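Local coordinates for alginate biosynthesis protein AlgX (Pseudomonas aeruginosa, PDB 4KNC), which takes part in the O-acetylation of the exopolysaccharide alginate and protects the polymer from degradation as it crosses the periplasm, at residues W64-R68 / R120-I126; E80-Q86 / L294-T300; K111-L115 / D130-F135; I237-G241 / S276-Y280. One frame throughout, in Å; residues are numbered along the deposited sequence.

Interaction 1 of 4, residues W64-R68 / R120-I126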
# COMPACT_ATOMS: atom_id res chain seq x y z
N TRP A 64 13.22 -6.61 -5.78
CA TRP A 64 14.20 -5.63 -5.30
C TRP A 64 14.61 -4.65 -6.39
O TRP A 64 14.77 -3.45 -6.12
CB TRP A 64 15.40 -6.31 -4.64
CG TRP A 64 15.00 -7.01 -3.36
CD1 TRP A 64 15.02 -8.36 -3.13
CD2 TRP A 64 14.49 -6.40 -2.17
NE1 TRP A 64 14.55 -8.62 -1.85
CE2 TRP A 64 14.23 -7.44 -1.25
CE3 TRP A 64 14.23 -5.08 -1.79
CZ2 TRP A 64 13.72 -7.19 0.03
CZ3 TRP A 64 13.74 -4.84 -0.52
CH2 TRP A 64 13.48 -5.89 0.37
N ARG A 65 14.75 -5.14 -7.62
CA ARG A 65 15.02 -4.24 -8.75
C ARG A 65 13.88 -3.26 -9.00
O ARG A 65 14.11 -2.08 -9.27
CB ARG A 65 15.32 -5.03 -10.03
CG ARG A 65 16.69 -5.69 -10.04
CD ARG A 65 17.06 -6.15 -11.43
NE ARG A 65 16.05 -7.03 -12.01
CZ ARG A 65 16.06 -8.35 -11.90
NH1 ARG A 65 17.03 -8.96 -11.22
NH2 ARG A 65 15.10 -9.07 -12.46
N GLU A 66 12.64 -3.74 -8.93
CA GLU A 66 11.49 -2.88 -9.16
C GLU A 66 11.38 -1.82 -8.06
O GLU A 66 11.04 -0.66 -8.32
CB GLU A 66 10.20 -3.71 -9.25
CG GLU A 66 10.07 -4.52 -10.56
CD GLU A 66 8.88 -5.47 -10.54
OE1 GLU A 66 8.77 -6.24 -9.56
OE2 GLU A 66 8.06 -5.46 -11.48
N LEU A 67 11.68 -2.22 -6.83
CA LEU A 67 11.63 -1.29 -5.71
C LEU A 67 12.68 -0.20 -5.89
O LEU A 67 12.36 0.99 -5.75
CB LEU A 67 11.80 -2.01 -4.37
CG LEU A 67 10.52 -2.71 -3.86
CD1 LEU A 67 10.81 -3.74 -2.79
CD2 LEU A 67 9.52 -1.69 -3.35
N ARG A 68 13.90 -0.59 -6.24
CA ARG A 68 14.97 0.40 -6.49
C ARG A 68 14.62 1.34 -7.65
O ARG A 68 14.80 2.56 -7.55
CB ARG A 68 16.32 -0.29 -6.71
CG ARG A 68 17.35 0.51 -7.52
CD ARG A 68 17.81 1.80 -6.84
NE ARG A 68 18.72 1.61 -5.70
CZ ARG A 68 19.37 2.60 -5.10
NH1 ARG A 68 20.18 2.35 -4.07
NH2 ARG A 68 19.23 3.85 -5.52
N ARG A 120 17.78 -4.82 2.94
CA ARG A 120 17.58 -4.77 1.49
C ARG A 120 16.78 -3.54 1.04
O ARG A 120 17.09 -2.92 0.01
CB ARG A 120 16.95 -6.07 0.97
CG ARG A 120 17.88 -7.25 1.13
CD ARG A 120 17.37 -8.51 0.45
NE ARG A 120 18.36 -9.59 0.57
CZ ARG A 120 18.25 -10.79 0.01
NH1 ARG A 120 17.19 -11.11 -0.71
NH2 ARG A 120 19.21 -11.69 0.19
N PHE A 121 15.76 -3.17 1.82
CA PHE A 121 15.09 -1.90 1.59
C PHE A 121 16.11 -0.76 1.56
O PHE A 121 16.11 0.06 0.63
CB PHE A 121 14.02 -1.60 2.66
CG PHE A 121 12.70 -2.29 2.42
CD1 PHE A 121 11.96 -2.03 1.27
CD2 PHE A 121 12.18 -3.17 3.35
CE1 PHE A 121 10.74 -2.67 1.05
CE2 PHE A 121 10.96 -3.80 3.15
CZ PHE A 121 10.24 -3.55 1.99
N ARG A 122 16.99 -0.70 2.56
CA ARG A 122 18.02 0.36 2.58
C ARG A 122 18.92 0.33 1.35
O ARG A 122 19.27 1.38 0.79
CB ARG A 122 18.90 0.26 3.81
CG ARG A 122 18.14 0.43 5.07
CD ARG A 122 18.84 1.34 6.03
NE ARG A 122 18.07 1.34 7.27
CZ ARG A 122 18.20 0.41 8.20
NH1 ARG A 122 19.09 -0.55 8.04
NH2 ARG A 122 17.45 0.46 9.29
N GLN A 123 19.29 -0.87 0.94
CA GLN A 123 20.17 -1.04 -0.21
C GLN A 123 19.47 -0.54 -1.48
O GLN A 123 20.12 -0.13 -2.43
CB GLN A 123 20.57 -2.51 -0.34
CG GLN A 123 21.70 -2.75 -1.32
CD GLN A 123 22.06 -4.23 -1.44
OE1 GLN A 123 21.33 -5.11 -0.97
NE2 GLN A 123 23.19 -4.50 -2.08
N ALA A 124 18.14 -0.59 -1.50
CA ALA A 124 17.41 -0.04 -2.64
C ALA A 124 17.30 1.51 -2.60
O ALA A 124 16.68 2.12 -3.48
CB ALA A 124 16.01 -0.68 -2.74
N GLY A 125 17.91 2.14 -1.60
CA GLY A 125 17.89 3.60 -1.48
C GLY A 125 16.64 4.09 -0.76
O GLY A 125 16.20 5.24 -0.93
N ILE A 126 16.06 3.23 0.07
CA ILE A 126 14.83 3.54 0.77
C ILE A 126 15.09 3.72 2.26
O ILE A 126 15.71 2.87 2.90
CB ILE A 126 13.78 2.43 0.54
CG1 ILE A 126 13.41 2.35 -0.95
CG2 ILE A 126 12.54 2.65 1.45
CD1 ILE A 126 12.41 1.24 -1.29
O HOH W 1 14.18 -10.82 0.09
O HOH W 2 19.68 -0.89 -5.80
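Helix-to-helix-end packing, partly buried, joins the first turns of helix 61-76 to the last turn of helix 107-123 in the SGNH hydrolase-like domain, and it illustrates how one helix can be tied to the spot where another stops. Trp-64 supplies the largest covered surface. Its six-membered ring receives CB of Arg-120 as a CH-pi contact, 3.5 Å from the ring centroid and 12° off the normal, while its edge turns to the face of Phe-121 in a T-shaped pair with centroids 5.1 Å apart and planes at 77°. Next to this pair, Leu-67 CD1 lies 4.0 Å from Phe-121 CE1. The second half of the contact reads the C-terminal end of helix 107-123. Gly-125, with phi at 85°, forms the Schellman motif; a CB there would press on the carbonyl O of Ala-124 and clash with Arg-68 NH2. The main-chain carbonyls exposed at such an end attract a cation, and Arg-68 NH1 donates to Gln-123 O at 3.0 Å, while Arg-68 CB packs 4.0 Å from Ala-124 CB. Water 1 spans Trp-64 NE1 and, weakly, Arg-120 NH1. Asp-72, one turn on, holds Arg-68 NH2 in a salt bridge. Deeper in, Phe-121 and Ile-126 rest on Val-83 of strand 80-85, and Leu-67 reaches Tyr-310 of helix 307-316.

Interaction 2 of 4, residues E80-Q86 / L294-T300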
# COMPACT_ATOMS: atom_id res chain seq x y z
N GLU A 80 11.79 11.78 -1.45
CA GLU A 80 12.48 10.74 -0.69
C GLU A 80 11.45 9.72 -0.24
O GLU A 80 10.35 10.10 0.17
CB GLU A 80 13.17 11.33 0.54
CG GLU A 80 14.25 12.36 0.25
CD GLU A 80 15.57 11.71 -0.11
OE1 GLU A 80 15.79 10.53 0.22
OE2 GLU A 80 16.40 12.39 -0.75
N LEU A 81 11.79 8.44 -0.29
CA LEU A 81 10.86 7.39 0.10
C LEU A 81 11.19 6.75 1.45
O LEU A 81 12.32 6.34 1.70
CB LEU A 81 10.78 6.31 -1.00
CG LEU A 81 9.76 5.18 -0.78
CD1 LEU A 81 8.35 5.73 -0.72
CD2 LEU A 81 9.88 4.13 -1.87
N VAL A 82 10.19 6.69 2.33
CA VAL A 82 10.31 5.98 3.60
C VAL A 82 9.33 4.81 3.58
O VAL A 82 8.14 5.00 3.31
CB VAL A 82 9.95 6.91 4.78
CG1 VAL A 82 9.88 6.12 6.09
CG2 VAL A 82 10.97 8.04 4.89
N VAL A 83 9.81 3.59 3.84
CA VAL A 83 8.91 2.44 3.92
C VAL A 83 8.71 1.99 5.37
O VAL A 83 9.67 1.77 6.12
CB VAL A 83 9.33 1.24 3.00
CG1 VAL A 83 8.69 -0.06 3.47
CG2 VAL A 83 8.95 1.49 1.54
N VAL A 84 7.45 1.91 5.78
CA VAL A 84 7.10 1.36 7.07
C VAL A 84 6.66 -0.09 6.86
O VAL A 84 5.56 -0.36 6.38
CB VAL A 84 6.00 2.17 7.73
CG1 VAL A 84 5.43 1.40 8.94
CG2 VAL A 84 6.56 3.55 8.15
N TYR A 85 7.56 -1.01 7.20
CA TYR A 85 7.36 -2.43 6.97
C TYR A 85 6.84 -3.01 8.28
O TYR A 85 7.62 -3.40 9.15
CB TYR A 85 8.70 -3.06 6.62
CG TYR A 85 8.69 -4.45 5.98
CD1 TYR A 85 7.89 -4.74 4.86
CD2 TYR A 85 9.52 -5.46 6.46
CE1 TYR A 85 7.92 -6.00 4.26
CE2 TYR A 85 9.56 -6.72 5.87
CZ TYR A 85 8.75 -6.98 4.78
OH TYR A 85 8.80 -8.23 4.21
N GLN A 86 5.51 -3.04 8.43
CA GLN A 86 4.90 -3.38 9.71
C GLN A 86 5.32 -4.79 10.15
O GLN A 86 5.19 -5.75 9.40
CB GLN A 86 3.37 -3.28 9.62
CG GLN A 86 2.68 -3.17 10.99
CD GLN A 86 1.15 -3.33 10.90
OE1 GLN A 86 0.64 -4.03 10.02
NE2 GLN A 86 0.43 -2.68 11.81
N LEU A 294 7.70 10.89 1.14
CA LEU A 294 6.56 10.00 0.97
C LEU A 294 6.75 8.81 1.89
O LEU A 294 7.73 8.07 1.76
CB LEU A 294 6.47 9.53 -0.49
CG LEU A 294 5.36 8.54 -0.86
CD1 LEU A 294 3.99 9.13 -0.60
CD2 LEU A 294 5.49 8.14 -2.33
N ILE A 295 5.83 8.63 2.83
CA ILE A 295 5.87 7.48 3.73
C ILE A 295 4.91 6.39 3.25
O ILE A 295 3.74 6.65 2.99
CB ILE A 295 5.47 7.90 5.16
CG1 ILE A 295 6.35 9.04 5.65
CG2 ILE A 295 5.56 6.71 6.11
CD1 ILE A 295 5.82 9.65 6.93
N TRP A 296 5.39 5.16 3.16
CA TRP A 296 4.61 4.08 2.57
C TRP A 296 4.53 2.91 3.54
O TRP A 296 5.53 2.27 3.83
CB TRP A 296 5.24 3.66 1.24
CG TRP A 296 4.49 2.60 0.47
CD1 TRP A 296 3.21 2.15 0.68
CD2 TRP A 296 5.00 1.85 -0.64
NE1 TRP A 296 2.90 1.16 -0.24
CE2 TRP A 296 3.98 0.96 -1.05
CE3 TRP A 296 6.22 1.83 -1.31
CZ2 TRP A 296 4.15 0.07 -2.11
CZ3 TRP A 296 6.39 0.95 -2.37
CH2 TRP A 296 5.36 0.08 -2.76
N GLU A 297 3.32 2.65 4.02
CA GLU A 297 3.08 1.66 5.06
C GLU A 297 2.32 0.43 4.53
O GLU A 297 1.27 0.57 3.90
CB GLU A 297 2.32 2.29 6.23
CG GLU A 297 1.72 1.28 7.22
CD GLU A 297 0.28 0.85 6.85
OE1 GLU A 297 0.05 -0.37 6.74
OE2 GLU A 297 -0.61 1.72 6.67
N PHE A 298 2.86 -0.75 4.80
CA PHE A 298 2.20 -2.01 4.47
C PHE A 298 2.79 -3.15 5.31
O PHE A 298 3.84 -2.98 5.94
CB PHE A 298 2.32 -2.32 2.97
CG PHE A 298 3.73 -2.30 2.45
CD1 PHE A 298 4.30 -1.11 2.01
CD2 PHE A 298 4.49 -3.46 2.41
CE1 PHE A 298 5.61 -1.08 1.53
CE2 PHE A 298 5.80 -3.44 1.94
CZ PHE A 298 6.36 -2.24 1.50
N ALA A 299 2.13 -4.30 5.30
CA ALA A 299 2.57 -5.45 6.08
C ALA A 299 3.34 -6.49 5.27
O ALA A 299 3.57 -6.34 4.08
CB ALA A 299 1.38 -6.10 6.80
N THR A 300 3.71 -7.58 5.94
CA THR A 300 4.71 -8.49 5.40
C THR A 300 4.18 -9.60 4.48
O THR A 300 4.95 -10.44 4.02
CB THR A 300 5.52 -9.13 6.56
OG1 THR A 300 4.62 -9.79 7.47
CG2 THR A 300 6.30 -8.06 7.32
O HOH W 3 7.23 -9.01 2.27
O HOH W 4 3.51 -7.85 8.80
O HOH W 5 -0.12 -3.20 7.70
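Six backbone hydrogen bonds zigzag between strand 80-85 and strand 293-298, as parallel pairing demands. Leu-294 N donates to Glu-80 O (2.9 Å), Val-82 N to Leu-294 O (2.9 Å), Trp-296 N to Val-82 O (2.8 Å), Val-84 N to Trp-296 O (2.8 Å), Phe-298 N to Val-84 O (3.2 Å) and Gln-86 N to Phe-298 O (3.0 Å). Thus Val-82 and Val-84 use both NH and CO on this neighbour, while Leu-81 and Val-83 turn polar backbone groups to Trp-127, and Ile-295 to Ala-238 and Val-240 of the next strand. In the parallel sheet of this SGNH hydrolase-like domain, strand 80-85 is outermost and 293-298 inner. Leu-81, Val-83, Tyr-85, Leu-294, Trp-296 and Phe-298 share one face, where Val-83 CG1 meets Phe-298 CZ at 3.7 Å; Val-82, Val-84, Ile-295 and Glu-297 line the other. Near the C-terminal ends water joins in: water 4 donates to Gln-86 O (2.8 Å) and accepts from Thr-300 N (2.9 Å), and Thr-300 CG2 lies over the Tyr-85 ring face, a CH-pi contact 3.9 Å from its centroid. Water 5 links Gln-86 OE1 (2.6 Å) to Glu-297 OE1 (3.0 Å). Gln-86 NE2 goes to Asn-244 and Glu-297 to Ser-245 and Thr-242; the side chains of Gln-86 and His-150, the inferred proton acceptor, lie about 6 Å apart, those of Glu-297 and Ser-243, the inferred nucleophile, about 7 Å.

Interaction 3 of 4, residues K111-L115 / D130-F135; sequences KKNYL and DFSPLF
Phe-135 and Tyr-114 bury the most surface here, and the contact can be built outward from their rings. Tyr-114 stands on an alpha-helical turn, 111-115, in helix 107-123; its CA-to-CB bond points at the partner, chi1 is t and chi2 near -90°. Phe-135 (chi1 m, chi2 near 4°) closes the opposing segment and presents its edge to the Tyr-114 face in an offset edge-to-face pair: centroids 5.4 Å apart, planes at 70°, Tyr-114 CE1 to Phe-135 CZ 3.6 Å. Lys-111, fully extended, lays CG 4.0 Å from Phe-135 CD2. The backbones stay well apart, the nearest CA atoms being those of Leu-115 and Ser-132 at 7.7 Å, so side chains bridge the gap. Leu-115 CD2 lies 3.7 Å from both Asp-130 OD1 and Ser-132 OG. Water 6 donates to Tyr-114 OH (2.8 Å) and accepts from Phe-131 N (2.7 Å), while the same hydroxyl bonds to Tyr-85 O on the edge strand. Residues 132-134 make a short 3-10 turn. Before it, Asp-130 OD1 accepts from Ser-132 OG (2.6 Å) and from Ser-132 N (2.9 Å), the latter bond making an Asx turn ahead of the 3-10 segment, packed through aromatic rings against a helix of the SGNH hydrolase-like domain.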
# COMPACT_ATOMS: atom_id res chain seq x y z
N LYS A 111 13.23 -13.04 13.10
CA LYS A 111 13.82 -11.72 13.36
C LYS A 111 15.02 -11.44 12.46
O LYS A 111 15.17 -10.34 11.92
CB LYS A 111 14.24 -11.61 14.83
CG LYS A 111 15.09 -10.37 15.15
CD LYS A 111 15.49 -10.34 16.61
CE LYS A 111 16.43 -9.17 16.89
NZ LYS A 111 16.71 -9.04 18.34
N LYS A 112 15.86 -12.45 12.30
CA LYS A 112 17.03 -12.38 11.43
C LYS A 112 16.59 -12.09 9.99
O LYS A 112 17.11 -11.19 9.32
CB LYS A 112 17.77 -13.72 11.51
CG LYS A 112 19.11 -13.75 10.84
CD LYS A 112 19.56 -15.17 10.53
CE LYS A 112 19.75 -15.99 11.79
NZ LYS A 112 19.84 -17.45 11.45
N ASN A 113 15.62 -12.86 9.50
CA ASN A 113 15.15 -12.66 8.13
C ASN A 113 14.48 -11.30 7.90
O ASN A 113 14.71 -10.63 6.88
CB ASN A 113 14.26 -13.83 7.71
CG ASN A 113 15.06 -15.09 7.47
OD1 ASN A 113 16.26 -15.02 7.18
ND2 ASN A 113 14.42 -16.24 7.60
N TYR A 114 13.68 -10.88 8.87
CA TYR A 114 13.09 -9.55 8.86
C TYR A 114 14.17 -8.46 8.76
O TYR A 114 14.12 -7.58 7.88
CB TYR A 114 12.23 -9.36 10.11
CG TYR A 114 11.55 -8.00 10.17
CD1 TYR A 114 12.17 -6.92 10.77
CD2 TYR A 114 10.28 -7.81 9.62
CE1 TYR A 114 11.55 -5.67 10.83
CE2 TYR A 114 9.65 -6.57 9.67
CZ TYR A 114 10.29 -5.50 10.28
OH TYR A 114 9.69 -4.27 10.33
N LEU A 115 15.17 -8.52 9.64
CA LEU A 115 16.23 -7.50 9.66
C LEU A 115 17.00 -7.45 8.34
O LEU A 115 17.33 -6.37 7.83
CB LEU A 115 17.19 -7.73 10.82
CG LEU A 115 16.61 -7.37 12.19
CD1 LEU A 115 17.51 -7.87 13.28
CD2 LEU A 115 16.40 -5.86 12.29
N ASP A 130 13.65 0.92 11.69
CA ASP A 130 13.91 -0.40 12.25
C ASP A 130 13.08 -0.57 13.51
O ASP A 130 13.33 0.09 14.52
CB ASP A 130 15.40 -0.50 12.59
CG ASP A 130 15.78 -1.84 13.17
OD1 ASP A 130 14.90 -2.67 13.44
OD2 ASP A 130 16.99 -2.06 13.37
N PHE A 131 12.10 -1.47 13.46
CA PHE A 131 11.18 -1.68 14.57
C PHE A 131 11.65 -2.77 15.53
O PHE A 131 10.97 -3.06 16.52
CB PHE A 131 9.74 -2.01 14.07
CG PHE A 131 9.14 -0.91 13.23
CD1 PHE A 131 8.90 0.35 13.79
CD2 PHE A 131 8.84 -1.12 11.89
CE1 PHE A 131 8.35 1.38 13.02
CE2 PHE A 131 8.30 -0.09 11.12
CZ PHE A 131 8.05 1.16 11.69
N SER A 132 12.81 -3.36 15.26
CA SER A 132 13.29 -4.45 16.10
C SER A 132 13.40 -4.13 17.61
O SER A 132 13.21 -5.03 18.43
CB SER A 132 14.57 -5.09 15.56
OG SER A 132 15.62 -4.14 15.46
N PRO A 133 13.67 -2.86 17.99
CA PRO A 133 13.61 -2.65 19.45
C PRO A 133 12.24 -2.92 20.07
O PRO A 133 12.17 -3.08 21.29
CB PRO A 133 13.97 -1.17 19.61
CG PRO A 133 14.84 -0.87 18.42
CD PRO A 133 14.24 -1.70 17.29
N LEU A 134 11.19 -2.99 19.26
CA LEU A 134 9.85 -3.25 19.78
C LEU A 134 9.52 -4.74 19.86
O LEU A 134 8.45 -5.11 20.34
CB LEU A 134 8.78 -2.54 18.94
CG LEU A 134 9.03 -1.05 18.73
CD1 LEU A 134 7.87 -0.44 17.94
CD2 LEU A 134 9.22 -0.36 20.09
N PHE A 135 10.42 -5.58 19.36
CA PHE A 135 10.14 -7.02 19.29
C PHE A 135 10.14 -7.67 20.66
O PHE A 135 10.78 -7.19 21.60
CB PHE A 135 11.18 -7.74 18.42
CG PHE A 135 11.11 -7.41 16.96
CD1 PHE A 135 10.22 -6.46 16.48
CD2 PHE A 135 11.95 -8.04 16.07
CE1 PHE A 135 10.17 -6.15 15.13
CE2 PHE A 135 11.91 -7.75 14.72
CZ PHE A 135 11.02 -6.80 14.25
O HOH W 6 11.76 -2.53 10.99

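Interaction 4 of 4, residues I237-G241 / S276-Y280; sequences IALVG and SLLAY
Val-240 is the bump, and residues 276-280 of helix 275-282 form the hollow. Residues 237-240 are an extended strand and 276-280 an alpha-helical turn; their axes approach to 8.5 Å, with N-to-C directions 132° apart, and the CA atoms of Val-240 and Ser-276 are nearest, at 5.3 Å. Val-240 (chi1 m) fits between Ser-276, Leu-277 and Tyr-280: CB lies 3.2 Å from Ser-276 OG, CG2 3.9 Å from Leu-277 CB, CG1 3.7 Å from Tyr-280 CB. This is helix-on-sheet packing as in alpha/beta SGNH hydrolases, with Ile-237 and Leu-239 turned to the opposite face. Two residues back along the strand, the small Ala-238 accommodates the Tyr-280 ring (chi1 t), its CB 3.7 Å from CZ and 3.4 Å from OH of that tyrosine. At the strand's end Gly-241 N donates to Ser-276 OG (chi1 t) at 3.0 Å, the hydroxyl also bonding to Asn-266 O. Water 7 donates to Gly-241 O and accepts from Ser-276 N, both 3.0 Å. Gly-241 comes two residues before Ser-243, the inferred nucleophile.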
# COMPACT_ATOMS: atom_id res chain seq x y z
N ILE A 237 5.02 16.32 3.73
CA ILE A 237 5.11 14.88 4.00
C ILE A 237 3.75 14.21 3.78
O ILE A 237 2.74 14.66 4.31
CB ILE A 237 5.58 14.58 5.44
CG1 ILE A 237 6.89 15.33 5.75
CG2 ILE A 237 5.75 13.07 5.63
CD1 ILE A 237 7.50 14.98 7.11
N ALA A 238 3.74 13.14 2.99
CA ALA A 238 2.51 12.43 2.65
C ALA A 238 2.62 10.98 3.08
O ALA A 238 3.70 10.39 3.01
CB ALA A 238 2.26 12.50 1.15
N LEU A 239 1.51 10.43 3.53
CA LEU A 239 1.45 9.07 4.01
C LEU A 239 0.51 8.27 3.12
O LEU A 239 -0.65 8.66 2.92
CB LEU A 239 0.95 9.05 5.45
CG LEU A 239 0.66 7.70 6.09
CD1 LEU A 239 1.88 6.79 6.09
CD2 LEU A 239 0.15 7.91 7.51
N VAL A 240 1.01 7.17 2.58
CA VAL A 240 0.15 6.25 1.84
C VAL A 240 0.24 4.90 2.54
O VAL A 240 1.30 4.53 3.04
CB VAL A 240 0.53 6.16 0.33
CG1 VAL A 240 0.17 7.46 -0.36
CG2 VAL A 240 2.01 5.83 0.14
N GLY A 241 -0.89 4.20 2.62
CA GLY A 241 -0.95 3.03 3.48
C GLY A 241 -2.29 2.32 3.50
O GLY A 241 -3.13 2.54 2.63
N SER A 276 -3.39 2.72 -2.21
CA SER A 276 -3.26 4.06 -1.65
C SER A 276 -2.24 4.89 -2.42
O SER A 276 -2.50 6.04 -2.79
CB SER A 276 -2.89 3.99 -0.17
OG SER A 276 -2.59 5.27 0.34
N LEU A 277 -1.08 4.30 -2.66
CA LEU A 277 -0.02 4.98 -3.39
C LEU A 277 -0.42 5.24 -4.86
O LEU A 277 -0.12 6.30 -5.41
CB LEU A 277 1.27 4.16 -3.31
CG LEU A 277 2.51 4.60 -4.09
CD1 LEU A 277 2.89 6.02 -3.72
CD2 LEU A 277 3.64 3.67 -3.77
N LEU A 278 -1.08 4.27 -5.49
CA LEU A 278 -1.51 4.48 -6.88
C LEU A 278 -2.54 5.61 -6.98
O LEU A 278 -2.43 6.49 -7.83
CB LEU A 278 -2.06 3.18 -7.48
CG LEU A 278 -1.10 2.03 -7.78
CD1 LEU A 278 -1.81 0.88 -8.53
CD2 LEU A 278 0.13 2.52 -8.57
N ALA A 279 -3.54 5.61 -6.09
CA ALA A 279 -4.53 6.68 -6.11
C ALA A 279 -3.88 8.03 -5.84
O ALA A 279 -4.16 9.01 -6.55
CB ALA A 279 -5.64 6.41 -5.09
N TYR A 280 -3.01 8.08 -4.84
CA TYR A 280 -2.28 9.32 -4.53
C TYR A 280 -1.46 9.85 -5.71
O TYR A 280 -1.55 11.03 -6.06
CB TYR A 280 -1.37 9.13 -3.30
CG TYR A 280 -0.64 10.40 -2.90
CD1 TYR A 280 -1.32 11.60 -2.75
CD2 TYR A 280 0.73 10.39 -2.66
CE1 TYR A 280 -0.66 12.77 -2.39
CE2 TYR A 280 1.39 11.55 -2.30
CZ TYR A 280 0.70 12.73 -2.17
OH TYR A 280 1.37 13.88 -1.81
O HOH W 7 -3.27 0.86 0.17

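From the N terminus, helix 61-76 leads straight into strand 80-85, so interactions 1 and 2 open one after the other. Helix 107-123 then serves twice: its first half opens interaction 3, and its end closes interaction 1 before residues 130-135 close interaction 3, so these two loops cross. Interaction 1 likewise crosses interaction 2, whose long loop closes only at 294-300, after enclosing both interaction 3 and interaction 4 entirely. Tyr-85 links the sheet edge to both contacts of helix 107-123, touching Phe-121 and Tyr-114. On the other flank, Ile-295 joins interaction 2 to the strand of interaction 4, 237-240. Helices 107-123 and 275-282 thus pack on one parallel sheet, with helix 61-76 joined to the first.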